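Local coordinates for penicillin-binding protein 2 (Pbp2) (Helicobacter pylori, PDB 5LP5), which probably acts as a transpeptidase that binds penicillin and cross-links peptidoglycan, working with MreC in the synthesis of the cell wall, at residues Asn300-Leu306 and Leu400-Gly406; Val444-Gly449 and Tyr556-Ile560. All coordinates share one frame; numbering follows the deposited sequence.

Interaction 1: Asn300-Leu306 and Leu400-Gly406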
loop_
_atom_site.group_PDB
_atom_site.type_symbol
_atom_site.label_atom_id
_atom_site.label_comp_id
_atom_site.label_asym_id
_atom_site.label_seq_id
_atom_site.Cartn_x
_atom_site.Cartn_y
_atom_site.Cartn_z
ATOM N N ASN A 300 -11.245 -4.006 23.338
ATOM C CA ASN A 300 -9.905 -4.422 23.654
ATOM C C ASN A 300 -9.908 -4.893 25.107
ATOM O O ASN A 300 -10.036 -4.110 26.035
ATOM C CB ASN A 300 -8.929 -3.257 23.453
ATOM C CG ASN A 300 -7.481 -3.644 23.707
ATOM O OD1 ASN A 300 -7.174 -4.378 24.643
ATOM N ND2 ASN A 300 -6.587 -3.147 22.863
ATOM N N ARG A 301 -9.760 -6.193 25.294
ATOM C CA ARG A 301 -9.872 -6.779 26.607
ATOM C C ARG A 301 -8.559 -6.882 27.395
ATOM O O ARG A 301 -8.607 -7.136 28.593
ATOM C CB ARG A 301 -10.484 -8.160 26.461
ATOM C CG ARG A 301 -11.946 -8.116 26.057
ATOM C CD ARG A 301 -12.521 -9.520 25.971
ATOM N NE ARG A 301 -13.974 -9.514 25.838
ATOM C CZ ARG A 301 -14.625 -9.199 24.720
ATOM N NH1 ARG A 301 -13.969 -8.836 23.597
ATOM N NH2 ARG A 301 -15.949 -9.236 24.720
ATOM N N PHE A 302 -7.396 -6.703 26.757
ATOM C CA PHE A 302 -6.137 -6.730 27.512
ATOM C C PHE A 302 -5.718 -5.350 28.071
ATOM O O PHE A 302 -4.953 -5.279 29.039
ATOM C CB PHE A 302 -4.983 -7.409 26.721
ATOM C CG PHE A 302 -4.640 -6.757 25.399
ATOM C CD1 PHE A 302 -3.863 -5.603 25.344
ATOM C CD2 PHE A 302 -5.073 -7.320 24.197
ATOM C CE1 PHE A 302 -3.560 -4.998 24.125
ATOM C CE2 PHE A 302 -4.759 -6.718 22.983
ATOM C CZ PHE A 302 -3.999 -5.557 22.950
ATOM N N ALA A 303 -6.243 -4.276 27.470
ATOM C CA ALA A 303 -5.902 -2.887 27.846
ATOM C C ALA A 303 -7.089 -1.975 28.182
ATOM O O ALA A 303 -6.912 -0.961 28.864
ATOM C CB ALA A 303 -5.092 -2.243 26.733
ATOM N N ASN A 304 -8.284 -2.306 27.692
ATOM C CA ASN A 304 -9.455 -1.431 27.866
ATOM C C ASN A 304 -10.671 -2.178 28.407
ATOM O O ASN A 304 -11.798 -1.992 27.936
ATOM C CB ASN A 304 -9.789 -0.740 26.541
ATOM C CG ASN A 304 -8.696 0.206 26.109
ATOM O OD1 ASN A 304 -7.935 -0.061 25.178
ATOM N ND2 ASN A 304 -8.580 1.311 26.820
ATOM N N ALA A 305 -10.418 -3.022 29.402
ATOM C CA ALA A 305 -11.454 -3.825 30.059
ATOM C C ALA A 305 -10.965 -4.157 31.443
ATOM O O ALA A 305 -9.771 -4.467 31.634
ATOM C CB ALA A 305 -11.732 -5.109 29.307
ATOM N N LEU A 306 -11.888 -4.077 32.400
ATOM C CA LEU A 306 -11.579 -4.248 33.815
ATOM C C LEU A 306 -12.289 -5.493 34.389
ATOM O O LEU A 306 -13.458 -5.748 34.118
ATOM C CB LEU A 306 -11.975 -2.982 34.591
ATOM C CG LEU A 306 -11.098 -1.718 34.423
ATOM C CD1 LEU A 306 -11.750 -0.454 34.981
ATOM C CD2 LEU A 306 -9.718 -1.925 35.050
ATOM N N LEU A 400 -0.141 1.722 23.278
ATOM C CA LEU A 400 -1.427 1.849 22.605
ATOM C C LEU A 400 -2.097 3.080 23.173
ATOM O O LEU A 400 -1.651 3.617 24.186
ATOM C CB LEU A 400 -2.309 0.627 22.865
ATOM C CG LEU A 400 -1.914 -0.694 22.225
ATOM C CD1 LEU A 400 -2.933 -1.771 22.599
ATOM C CD2 LEU A 400 -1.838 -0.506 20.722
ATOM N N PRO A 401 -3.179 3.545 22.526
ATOM C CA PRO A 401 -3.947 4.629 23.136
ATOM C C PRO A 401 -4.861 4.165 24.288
ATOM O O PRO A 401 -5.364 3.030 24.291
ATOM C CB PRO A 401 -4.782 5.165 21.966
ATOM C CG PRO A 401 -4.330 4.437 20.736
ATOM C CD PRO A 401 -3.707 3.170 21.206
ATOM N N ASN A 402 -5.047 5.062 25.248
ATOM C CA ASN A 402 -6.022 4.906 26.329
ATOM C C ASN A 402 -5.894 3.617 27.108
ATOM O O ASN A 402 -6.855 2.883 27.181
ATOM C CB ASN A 402 -7.456 4.979 25.782
ATOM C CG ASN A 402 -7.900 6.391 25.473
ATOM O OD1 ASN A 402 -7.574 6.960 24.421
ATOM N ND2 ASN A 402 -8.694 6.958 26.382
ATOM N N GLU A 403 -4.745 3.334 27.709
ATOM C CA GLU A 403 -4.673 2.210 28.644
ATOM C C GLU A 403 -5.421 2.539 29.941
ATOM O O GLU A 403 -5.277 3.623 30.493
ATOM C CB GLU A 403 -3.234 1.860 28.971
ATOM C CG GLU A 403 -3.116 0.538 29.698
ATOM C CD GLU A 403 -1.737 0.305 30.251
ATOM O OE1 GLU A 403 -0.802 1.021 29.837
ATOM O OE2 GLU A 403 -1.599 -0.597 31.101
ATOM N N PHE A 404 -6.224 1.597 30.417
ATOM C CA PHE A 404 -6.978 1.779 31.657
ATOM C C PHE A 404 -6.113 1.559 32.886
ATOM O O PHE A 404 -5.378 0.582 32.962
ATOM C CB PHE A 404 -8.143 0.794 31.711
ATOM C CG PHE A 404 -9.334 1.206 30.904
ATOM C CD1 PHE A 404 -9.272 2.288 30.016
ATOM C CD2 PHE A 404 -10.512 0.479 30.991
ATOM C CE1 PHE A 404 -10.368 2.651 29.272
ATOM C CE2 PHE A 404 -11.605 0.836 30.232
ATOM C CZ PHE A 404 -11.536 1.929 29.385
ATOM N N VAL A 405 -6.210 2.470 33.844
ATOM C CA VAL A 405 -5.740 2.207 35.209
ATOM C C VAL A 405 -6.832 1.467 35.922
ATOM O O VAL A 405 -8.025 1.588 35.589
ATOM C CB VAL A 405 -5.414 3.487 36.033
ATOM C CG1 VAL A 405 -4.260 4.254 35.391
ATOM C CG2 VAL A 405 -6.639 4.388 36.227
ATOM N N GLY A 406 -6.434 0.729 36.937
ATOM C CA GLY A 406 -7.410 -0.028 37.682
ATOM C C GLY A 406 -8.057 0.763 38.794
ATOM O O GLY A 406 -8.200 1.982 38.731
#

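Interaction 2: Val444-Gly449 and Tyr556-Ile560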
loop_
_atom_site.group_PDB
_atom_site.type_symbol
_atom_site.label_atom_id
_atom_site.label_comp_id
_atom_site.label_asym_id
_atom_site.label_seq_id
_atom_site.Cartn_x
_atom_site.Cartn_y
_atom_site.Cartn_z
ATOM N N VAL A 444 -1.963 -7.586 35.377
ATOM C CA VAL A 444 -1.667 -8.917 35.945
ATOM C C VAL A 444 -0.365 -9.474 35.364
ATOM O O VAL A 444 0.463 -10.029 36.094
ATOM C CB VAL A 444 -2.816 -9.899 35.672
ATOM C CG1 VAL A 444 -2.481 -11.287 36.192
ATOM C CG2 VAL A 444 -4.107 -9.399 36.303
ATOM N N LEU A 445 -0.198 -9.308 34.049
ATOM C CA LEU A 445 1.001 -9.729 33.319
ATOM C C LEU A 445 2.270 -9.038 33.804
ATOM O O LEU A 445 3.291 -9.717 34.054
ATOM C CB LEU A 445 0.823 -9.456 31.820
ATOM C CG LEU A 445 2.034 -9.697 30.912
ATOM C CD1 LEU A 445 2.247 -11.168 30.609
ATOM C CD2 LEU A 445 1.877 -8.925 29.621
ATOM N N ALA A 446 2.237 -7.706 33.901
ATOM C CA ALA A 446 3.403 -6.961 34.360
ATOM C C ALA A 446 3.758 -7.400 35.783
ATOM O O ALA A 446 4.933 -7.626 36.130
ATOM C CB ALA A 446 3.135 -5.470 34.315
ATOM N N TYR A 447 2.715 -7.509 36.590
ATOM C CA TYR A 447 2.806 -7.969 37.967
ATOM C C TYR A 447 3.462 -9.341 38.049
ATOM O O TYR A 447 4.410 -9.531 38.819
ATOM C CB TYR A 447 1.376 -7.964 38.570
ATOM C CG TYR A 447 1.088 -8.868 39.748
ATOM C CD1 TYR A 447 1.658 -8.640 40.997
ATOM C CD2 TYR A 447 0.187 -9.916 39.617
ATOM C CE1 TYR A 447 1.364 -9.453 42.081
ATOM C CE2 TYR A 447 -0.115 -10.737 40.683
ATOM C CZ TYR A 447 0.470 -10.507 41.920
ATOM O OH TYR A 447 0.128 -11.328 42.978
ATOM N N THR A 448 2.980 -10.294 37.253
ATOM C CA THR A 448 3.567 -11.643 37.227
ATOM C C THR A 448 5.080 -11.663 36.848
ATOM O O THR A 448 5.849 -12.452 37.397
ATOM C CB THR A 448 2.793 -12.547 36.254
ATOM O OG1 THR A 448 1.406 -12.533 36.598
ATOM C CG2 THR A 448 3.336 -13.969 36.285
ATOM N N GLY A 449 5.487 -10.802 35.919
ATOM C CA GLY A 449 6.885 -10.701 35.529
ATOM C C GLY A 449 7.753 -9.931 36.521
ATOM O O GLY A 449 8.981 -10.024 36.475
ATOM N N TYR A 556 10.008 -15.673 30.378
ATOM C CA TYR A 556 8.687 -15.226 29.891
ATOM C C TYR A 556 7.578 -15.260 30.952
ATOM O O TYR A 556 7.662 -15.945 31.960
ATOM C CB TYR A 556 8.270 -15.998 28.627
ATOM C CG TYR A 556 9.340 -15.965 27.547
ATOM C CD1 TYR A 556 10.326 -16.939 27.516
ATOM C CD2 TYR A 556 9.408 -14.928 26.603
ATOM C CE1 TYR A 556 11.326 -16.924 26.564
ATOM C CE2 TYR A 556 10.413 -14.900 25.651
ATOM C CZ TYR A 556 11.383 -15.902 25.634
ATOM O OH TYR A 556 12.408 -15.898 24.682
ATOM N N ALA A 557 6.548 -14.474 30.706
ATOM C CA ALA A 557 5.341 -14.486 31.509
ATOM C C ALA A 557 4.175 -14.679 30.552
ATOM O O ALA A 557 4.223 -14.229 29.406
ATOM C CB ALA A 557 5.188 -13.174 32.261
ATOM N N ILE A 558 3.137 -15.355 31.025
ATOM C CA ILE A 558 1.926 -15.567 30.246
ATOM C C ILE A 558 0.759 -15.264 31.147
ATOM O O ILE A 558 0.815 -15.589 32.308
ATOM C CB ILE A 558 1.824 -17.018 29.776
ATOM C CG1 ILE A 558 3.054 -17.369 28.932
ATOM C CG2 ILE A 558 0.531 -17.232 29.011
ATOM C CD1 ILE A 558 3.088 -18.779 28.385
ATOM N N THR A 559 -0.285 -14.640 30.621
ATOM C CA THR A 559 -1.440 -14.271 31.419
ATOM C C THR A 559 -2.688 -14.508 30.580
ATOM O O THR A 559 -2.810 -14.003 29.461
ATOM C CB THR A 559 -1.380 -12.795 31.858
ATOM O OG1 THR A 559 -0.315 -12.593 32.801
ATOM C CG2 THR A 559 -2.683 -12.371 32.519
ATOM N N ILE A 560 -3.615 -15.289 31.126
ATOM C CA ILE A 560 -4.791 -15.737 30.376
ATOM C C ILE A 560 -6.043 -15.451 31.163
ATOM O O ILE A 560 -6.074 -15.661 32.369
ATOM C CB ILE A 560 -4.733 -17.250 30.066
ATOM C CG1 ILE A 560 -3.512 -17.557 29.201
ATOM C CG2 ILE A 560 -5.994 -17.715 29.344
ATOM C CD1 ILE A 560 -3.165 -19.024 29.106
#

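Interaction 1: Asn300-Leu306 and Leu400-Gly406
Leu400 meets Asn300-Leu306 through one methyl, CD1, which lies 3.6 Å from Phe302 CE1 at the edge of the ring, the two side chains crossing at about a right angle. The same methyl packs against the Asn300 amide, and Leu400 also touches Ile191 of helix 190-194. At Asn402 the main-chain carbonyl faces the Asn304 amide; the modelled separation is too short to be taken literally, so the length of this hydrogen bond is doubtful. The CB of Glu403 points away, and its carboxylate is held by Thr396 OG1 and the backbone N of Gly397 and Val398. Next, Phe404 N gives a 3.1 Å hydrogen bond to Ala303 O. Asn300 OD1 accepts from Ala303 N (3.0 Å) in an Asx motif, consistent with a turn held so that Ala303 O meets Phe404 N. With Phe404 CG beside its own N (chi1 -80°), the ring folds back over the opposing chain. Asn304 CA sits 3.9 Å from the ring centroid in a CH-pi contact, while the Asn304 amide plane stands perpendicular to the ring. Leu306 CG approaches the ring edge, 4.1 Å from Phe404 CD2. Finally, Leu306 CD2 rests 4.0 Å from Gly406 CA. Two loops of the transpeptidase domain are thus joined by a central backbone hydrogen bond and by ring and methyl packing, while the Glu403 carboxylate is satisfied within its own loop.

Interaction 2: Val444-Gly449 and Tyr556-Ile560
Thr559 projects from its strand into the side of helix 441-453 and splits its two branches between neighbouring helix residues. With OG1 beside the backbone N (chi1 -68°), CG2 stands anti to that N and packs 3.8 Å from Val444 CG1, the two side chains lying at a slant to each other. Its OG1 is directed at Leu445, near CA and 3.5 Å from CB. Leu445, whose CG is anti to its backbone N (chi1 174°), reaches along the strand instead, setting CD1 3.9 Å from Ala557 CB and close to the Ala557 carbonyl. One turn further on, Gly449 N passes the Ala557 CB methyl at 4.4 Å. No hydrogen bond joins the two segments directly. Thr448 OG1 donates to Val444 O at 2.7 Å, and Thr448 N reaches the same oxygen from the other face of its plane. The hydroxyls of Thr448 and Thr559 do not bond each other, but both hydrogen-bond to Thr546 OG1, a polar bridge within a buried contact. The segments run roughly antiparallel, at 146°, with axes 7.9 Å apart. The helix packs on the five-stranded antiparallel sheet of the transpeptidase domain, the fold of penicillin-recognising serine enzymes: Val444 continues onto Trp544 of strand 542-549, Leu445 onto Leu255 and Met257 of strand 252-258, and Ile558, its CB pointing away, meets helix 572-584 on the opposite face.

Overall arrangement
The centres of the two contacts are 15 Å apart and their nearest atoms about 7 Å, so they do not touch, but helix 441-453 connects them. Near its start, Leu442 shares a backbone hydrogen bond with Phe302 and packs against Ala303 and Glu403 of interaction 1; further along, 444-449 forms interaction 2. A second tie is the salt bridge from Arg301 to Glu563, just beyond strand 556-562. Segment 300-306 belongs to the loop leading to Ser311, just before helix 314-324, and Lys314 at its start, which probably form the SxxK motif of this family. Thr448 lies near these residues without touching them, and Tyr447 OH hydrogen-bonds to Val312 O and Gly316 N.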